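Local coordinates for oxalate--CoA ligase (Arabidopsis thaliana, PDB 5IE2), which is an AMP-binding enzyme of the ANL superfamily, with a large N-terminal and a small C-terminal domain, modelled here with bound adenosine-5'-triphosphate, at residues 71-76 with 83-88; 164-169 with 216-221. All blocks are in the same frame, centred on the assembly; numbering follows the deposited sequence.

Contact 1 of 2, residues 71-76 with 83-88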
loop_
_atom_site.group_PDB
_atom_site.type_symbol
_atom_site.label_atom_id
_atom_site.label_comp_id
_atom_site.label_asym_id
_atom_site.label_seq_id
_atom_site.Cartn_x
_atom_site.Cartn_y
_atom_site.Cartn_z
ATOM N N ILE A 71 -6.586 -5.602 16.093
ATOM C CA ILE A 71 -7.829 -5.758 16.832
ATOM C C ILE A 71 -8.577 -4.439 16.903
ATOM O O ILE A 71 -9.794 -4.407 16.686
ATOM C CB ILE A 71 -7.581 -6.284 18.262
ATOM C CG1 ILE A 71 -6.969 -7.693 18.182
ATOM C CG2 ILE A 71 -8.979 -6.272 19.087
ATOM C CD1 ILE A 71 -6.367 -8.217 19.516
ATOM N N MET A 72 -7.890 -3.349 17.243
ATOM C CA MET A 72 -8.610 -2.077 17.417
ATOM C C MET A 72 -9.093 -1.469 16.098
ATOM O O MET A 72 -10.160 -0.845 16.046
ATOM C CB MET A 72 -7.740 -1.053 18.167
ATOM C CG MET A 72 -7.529 -1.419 19.707
ATOM S SD MET A 72 -9.036 -2.067 20.513
ATOM C CE MET A 72 -10.154 -0.630 20.471
ATOM N N PHE A 73 -8.333 -1.667 15.021
ATOM C CA PHE A 73 -8.794 -1.241 13.683
ATOM C C PHE A 73 -10.152 -1.875 13.354
ATOM O O PHE A 73 -11.130 -1.170 12.960
ATOM C CB PHE A 73 -7.761 -1.614 12.614
ATOM C CG PHE A 73 -8.185 -1.244 11.214
ATOM C CD1 PHE A 73 -7.951 0.055 10.746
ATOM C CD2 PHE A 73 -8.790 -2.170 10.397
ATOM C CE1 PHE A 73 -8.339 0.419 9.428
ATOM C CE2 PHE A 73 -9.188 -1.827 9.085
ATOM C CZ PHE A 73 -8.966 -0.520 8.622
ATOM N N LEU A 74 -10.211 -3.198 13.539
ATOM C CA LEU A 74 -11.459 -3.893 13.192
ATOM C C LEU A 74 -12.571 -3.622 14.210
ATOM O O LEU A 74 -13.754 -3.679 13.838
ATOM C CB LEU A 74 -11.206 -5.401 13.091
ATOM C CG LEU A 74 -10.334 -5.706 11.848
ATOM C CD1 LEU A 74 -9.878 -7.168 11.801
ATOM C CD2 LEU A 74 -11.106 -5.343 10.478
ATOM N N ALA A 75 -12.203 -3.367 15.488
ATOM C CA ALA A 75 -13.228 -3.029 16.523
ATOM C C ALA A 75 -13.849 -1.670 16.226
ATOM O O ALA A 75 -15.052 -1.478 16.390
ATOM C CB ALA A 75 -12.632 -3.037 17.946
ATOM N N VAL A 76 -13.024 -0.715 15.813
ATOM C CA VAL A 76 -13.533 0.621 15.443
ATOM C C VAL A 76 -14.548 0.430 14.317
ATOM O O VAL A 76 -15.694 0.988 14.372
ATOM C CB VAL A 76 -12.396 1.591 15.029
ATOM C CG1 VAL A 76 -12.975 2.835 14.277
ATOM C CG2 VAL A 76 -11.597 2.021 16.310
ATOM N N ALA A 83 -12.068 4.292 11.081
ATOM C CA ALA A 83 -10.670 4.219 11.571
ATOM C C ALA A 83 -9.783 5.182 10.786
ATOM O O ALA A 83 -9.856 5.172 9.558
ATOM C CB ALA A 83 -10.158 2.826 11.437
ATOM N N ALA A 84 -8.950 5.983 11.481
ATOM C CA ALA A 84 -8.006 6.891 10.846
ATOM C C ALA A 84 -6.595 6.510 11.351
ATOM O O ALA A 84 -6.102 7.105 12.322
ATOM C CB ALA A 84 -8.354 8.350 11.193
ATOM N N PRO A 85 -5.978 5.523 10.712
ATOM C CA PRO A 85 -4.601 5.110 11.088
ATOM C C PRO A 85 -3.622 6.223 10.702
ATOM O O PRO A 85 -3.739 6.827 9.630
ATOM C CB PRO A 85 -4.375 3.840 10.278
ATOM C CG PRO A 85 -5.486 3.770 9.267
ATOM C CD PRO A 85 -6.568 4.682 9.649
ATOM N N LEU A 86 -2.673 6.518 11.586
ATOM C CA LEU A 86 -1.721 7.602 11.370
ATOM C C LEU A 86 -0.297 7.078 11.595
ATOM O O LEU A 86 -0.076 6.227 12.472
ATOM C CB LEU A 86 -2.005 8.774 12.320
ATOM C CG LEU A 86 -3.365 9.471 12.102
ATOM C CD1 LEU A 86 -3.550 10.551 13.161
ATOM C CD2 LEU A 86 -3.457 10.083 10.697
ATOM N N ASN A 87 0.632 7.552 10.780
ATOM C CA ASN A 87 2.062 7.246 10.880
ATOM C C ASN A 87 2.581 7.564 12.272
ATOM O O ASN A 87 2.528 8.711 12.663
ATOM C CB ASN A 87 2.812 8.098 9.826
ATOM C CG ASN A 87 4.310 7.750 9.713
ATOM O OD1 ASN A 87 4.880 7.111 10.587
ATOM N ND2 ASN A 87 4.937 8.181 8.618
ATOM N N ALA A 88 3.127 6.592 12.997
ATOM C CA ALA A 88 3.577 6.837 14.359
ATOM C C ALA A 88 4.729 7.837 14.411
ATOM O O ALA A 88 5.014 8.383 15.487
ATOM C CB ALA A 88 4.009 5.509 15.041
#
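Ala83 presents its methyl group to both Phe73 and Val76. Among these apolar contacts, the Phe73 ring comes first: CD1 of Phe73 is 3.6 Å from CB of Ala83, and CE1 is equally near, so the methyl group sits against one ring bond and approaches obliquely. CG of Phe73 is anti to the backbone N (chi1 178°), which carries the ring out from the helix and lets CE1 also reach CG of Pro85, more loosely at 4.4 Å.

A beta-alpha-beta unit explains this pairing: strand 58-61 leads into helix 67-78, and the chain returns on strand 82-85. The N-to-C directions of the short segments 71-76 and 83-85 differ by 149°, roughly antiparallel, and their axes come within 8.8 Å.

The second kind of contact is side chain against backbone. CG1 of Val76 lies 3.6 Å from Ala83 N, nearer than it comes to CB of Ala83 (4.0 Å), so the branch rests on the main chain of the strand. Both Val76 and Ala83 also touch strand 58-61, at Val59 and Leu61 respectively, while Leu47 of helix 33-50 packs against Val76.

Contact 2 of 2, residues 164-169 with 216-221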
loop_
_atom_site.group_PDB
_atom_site.type_symbol
_atom_site.label_atom_id
_atom_site.label_comp_id
_atom_site.label_asym_id
_atom_site.label_seq_id
_atom_site.Cartn_x
_atom_site.Cartn_y
_atom_site.Cartn_z
ATOM N N GLY A 164 -19.013 4.853 6.866
ATOM C CA GLY A 164 -17.577 5.110 6.711
ATOM C C GLY A 164 -16.816 4.068 7.514
ATOM O O GLY A 164 -17.284 3.612 8.543
ATOM N N ALA A 165 -15.627 3.684 7.044
ATOM C CA ALA A 165 -14.856 2.699 7.762
ATOM C C ALA A 165 -13.386 3.089 7.866
ATOM O O ALA A 165 -12.718 2.712 8.831
ATOM C CB ALA A 165 -14.980 1.297 7.035
ATOM N N LEU A 166 -12.866 3.806 6.860
ATOM C CA LEU A 166 -11.401 4.042 6.809
ATOM C C LEU A 166 -11.211 5.438 6.255
ATOM O O LEU A 166 -11.931 5.831 5.335
ATOM C CB LEU A 166 -10.722 2.984 5.947
ATOM C CG LEU A 166 -9.253 3.215 5.607
ATOM C CD1 LEU A 166 -8.487 3.278 6.924
ATOM C CD2 LEU A 166 -8.724 2.089 4.716
ATOM N N PHE A 167 -10.341 6.220 6.871
ATOM C CA PHE A 167 -10.062 7.554 6.371
ATOM C C PHE A 167 -8.545 7.649 6.317
ATOM O O PHE A 167 -7.912 7.383 7.333
ATOM C CB PHE A 167 -10.624 8.644 7.287
ATOM C CG PHE A 167 -10.329 10.045 6.794
ATOM C CD1 PHE A 167 -11.090 10.606 5.789
ATOM C CD2 PHE A 167 -9.286 10.787 7.334
ATOM C CE1 PHE A 167 -10.813 11.906 5.318
ATOM C CE2 PHE A 167 -9.005 12.111 6.876
ATOM C CZ PHE A 167 -9.769 12.656 5.903
ATOM N N LEU A 168 -8.012 8.005 5.141
ATOM C CA LEU A 168 -6.562 8.071 4.839
ATOM C C LEU A 168 -6.285 9.340 4.058
ATOM O O LEU A 168 -7.204 9.947 3.506
ATOM C CB LEU A 168 -6.100 6.869 3.987
ATOM C CG LEU A 168 -6.208 5.544 4.694
ATOM C CD1 LEU A 168 -5.959 4.411 3.739
ATOM C CD2 LEU A 168 -5.196 5.553 5.823
ATOM N N HIS A 169 -5.018 9.738 4.020
ATOM C CA HIS A 169 -4.573 10.777 3.104
ATOM C C HIS A 169 -3.688 10.129 2.061
ATOM O O HIS A 169 -3.104 9.075 2.297
ATOM C CB HIS A 169 -3.810 11.883 3.825
ATOM C CG HIS A 169 -4.699 12.924 4.415
ATOM N ND1 HIS A 169 -5.299 12.785 5.652
ATOM C CD2 HIS A 169 -5.143 14.106 3.910
ATOM C CE1 HIS A 169 -6.047 13.855 5.896
ATOM N NE2 HIS A 169 -5.964 14.673 4.858
ATOM N N HIS A 216 -1.727 -0.410 0.993
ATOM C CA HIS A 216 -1.148 -1.632 0.396
ATOM C C HIS A 216 -1.027 -2.733 1.485
ATOM O O HIS A 216 -1.595 -3.838 1.361
ATOM C CB HIS A 216 0.212 -1.310 -0.249
ATOM C CG HIS A 216 0.914 -2.483 -0.898
ATOM N ND1 HIS A 216 1.995 -2.310 -1.744
ATOM C CD2 HIS A 216 0.776 -3.822 -0.738
ATOM C CE1 HIS A 216 2.446 -3.495 -2.127
ATOM N NE2 HIS A 216 1.743 -4.428 -1.510
ATOM N N GLY A 217 -0.280 -2.453 2.546
ATOM C CA GLY A 217 -0.155 -3.472 3.599
ATOM C C GLY A 217 -1.491 -3.746 4.262
ATOM O O GLY A 217 -1.822 -4.904 4.572
ATOM N N LEU A 218 -2.295 -2.700 4.474
ATOM C CA LEU A 218 -3.585 -2.885 5.153
ATOM C C LEU A 218 -4.564 -3.749 4.350
ATOM O O LEU A 218 -5.113 -4.710 4.889
ATOM C CB LEU A 218 -4.233 -1.528 5.423
ATOM C CG LEU A 218 -5.525 -1.446 6.200
ATOM C CD1 LEU A 218 -5.264 -2.060 7.593
ATOM C CD2 LEU A 218 -5.959 0.030 6.343
ATOM N N LEU A 219 -4.831 -3.379 3.081
ATOM C CA LEU A 219 -5.830 -4.123 2.269
ATOM C C LEU A 219 -5.324 -5.455 1.764
ATOM O O LEU A 219 -6.028 -6.465 1.824
ATOM C CB LEU A 219 -6.305 -3.295 1.024
ATOM C CG LEU A 219 -7.564 -2.478 1.283
ATOM C CD1 LEU A 219 -8.820 -3.401 1.461
ATOM C CD2 LEU A 219 -7.394 -1.511 2.519
ATOM N N ALA A 220 -4.117 -5.496 1.208
ATOM C CA ALA A 220 -3.665 -6.737 0.579
ATOM C C ALA A 220 -3.081 -7.691 1.585
ATOM O O ALA A 220 -3.474 -8.857 1.638
ATOM C CB ALA A 220 -2.602 -6.437 -0.542
ATOM N N GLY A 221 -2.087 -7.223 2.337
ATOM C CA GLY A 221 -1.452 -8.133 3.299
ATOM C C GLY A 221 -2.392 -8.577 4.434
ATOM O O GLY A 221 -2.498 -9.767 4.715
#
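Leu166 and Leu218 meet beside one flat group, the ring of Phe73 from helix 67-78, which touches both of them. The aromatic rings within 164-169 and 216-221 take no part across the contact and have other partners: Phe167 makes a cation-pi contact with Lys375, and His169 packs edge-to-face with Tyr98. His216 stacks on His319, with ND1 hydrogen-bonded to Ser289 and NE2 to Thr258, two bonds that fix the turn of its imidazole.

The contact itself is aliphatic and small, burying 92 Å² in all. Leu166 and Leu218 reach toward each other tip to tip: CD2 of Leu166 is 3.8 Å from CD2 of Leu218, and CD1 of Leu166 is 4.2 Å from that same methyl. In each leucine CG is anti to the backbone N (chi1 170° in Leu166, -176° in Leu218), extending both side chains toward each other between strand and helix. That reach is needed, because the nearest pair of CA atoms, those of Leu166 and Leu218, is still 10.6 Å apart.

Leu219 joins from one side: its CB points across rather than at the strand, yet the rotation of the side chain brings CD2 to 4.4 Å from CD2 of Leu166, at the loose limit of packing.

The backbones are irregular on both sides, with a wider pi-type turn at 216-221 and, in the strand, Ala165 and Leu166 both facing Leu182. The latter is a classic beta bulge in the antiparallel pair 164-169 and 179-183, whose connection, in ANL enzymes, carries the glycine- and serine/threonine-rich P-loop-like motif.

Contact 1 closes before contact 2 opens along the chain, yet their centres are only 9 Å apart and both lie in the AMP-binding part of the protein. Strand 82-85 connects them: it has strand 58-61 as one neighbour, and strand 164-169 also pairs with it through Ala83. Ala83 N lies 2.8 Å from Ala165 O, and Ala83 O lies 2.9 Å from Phe167 N, both probable hydrogen bonds, in the alternation of parallel neighbours. Packing joins them too: CD1 of Leu166 is 3.6 Å from CD of Pro85. With Phe73 common to both, the contacts share apolar neighbours, tying the beta-alpha-beta unit to the strand pair that leads toward the ATP pocket.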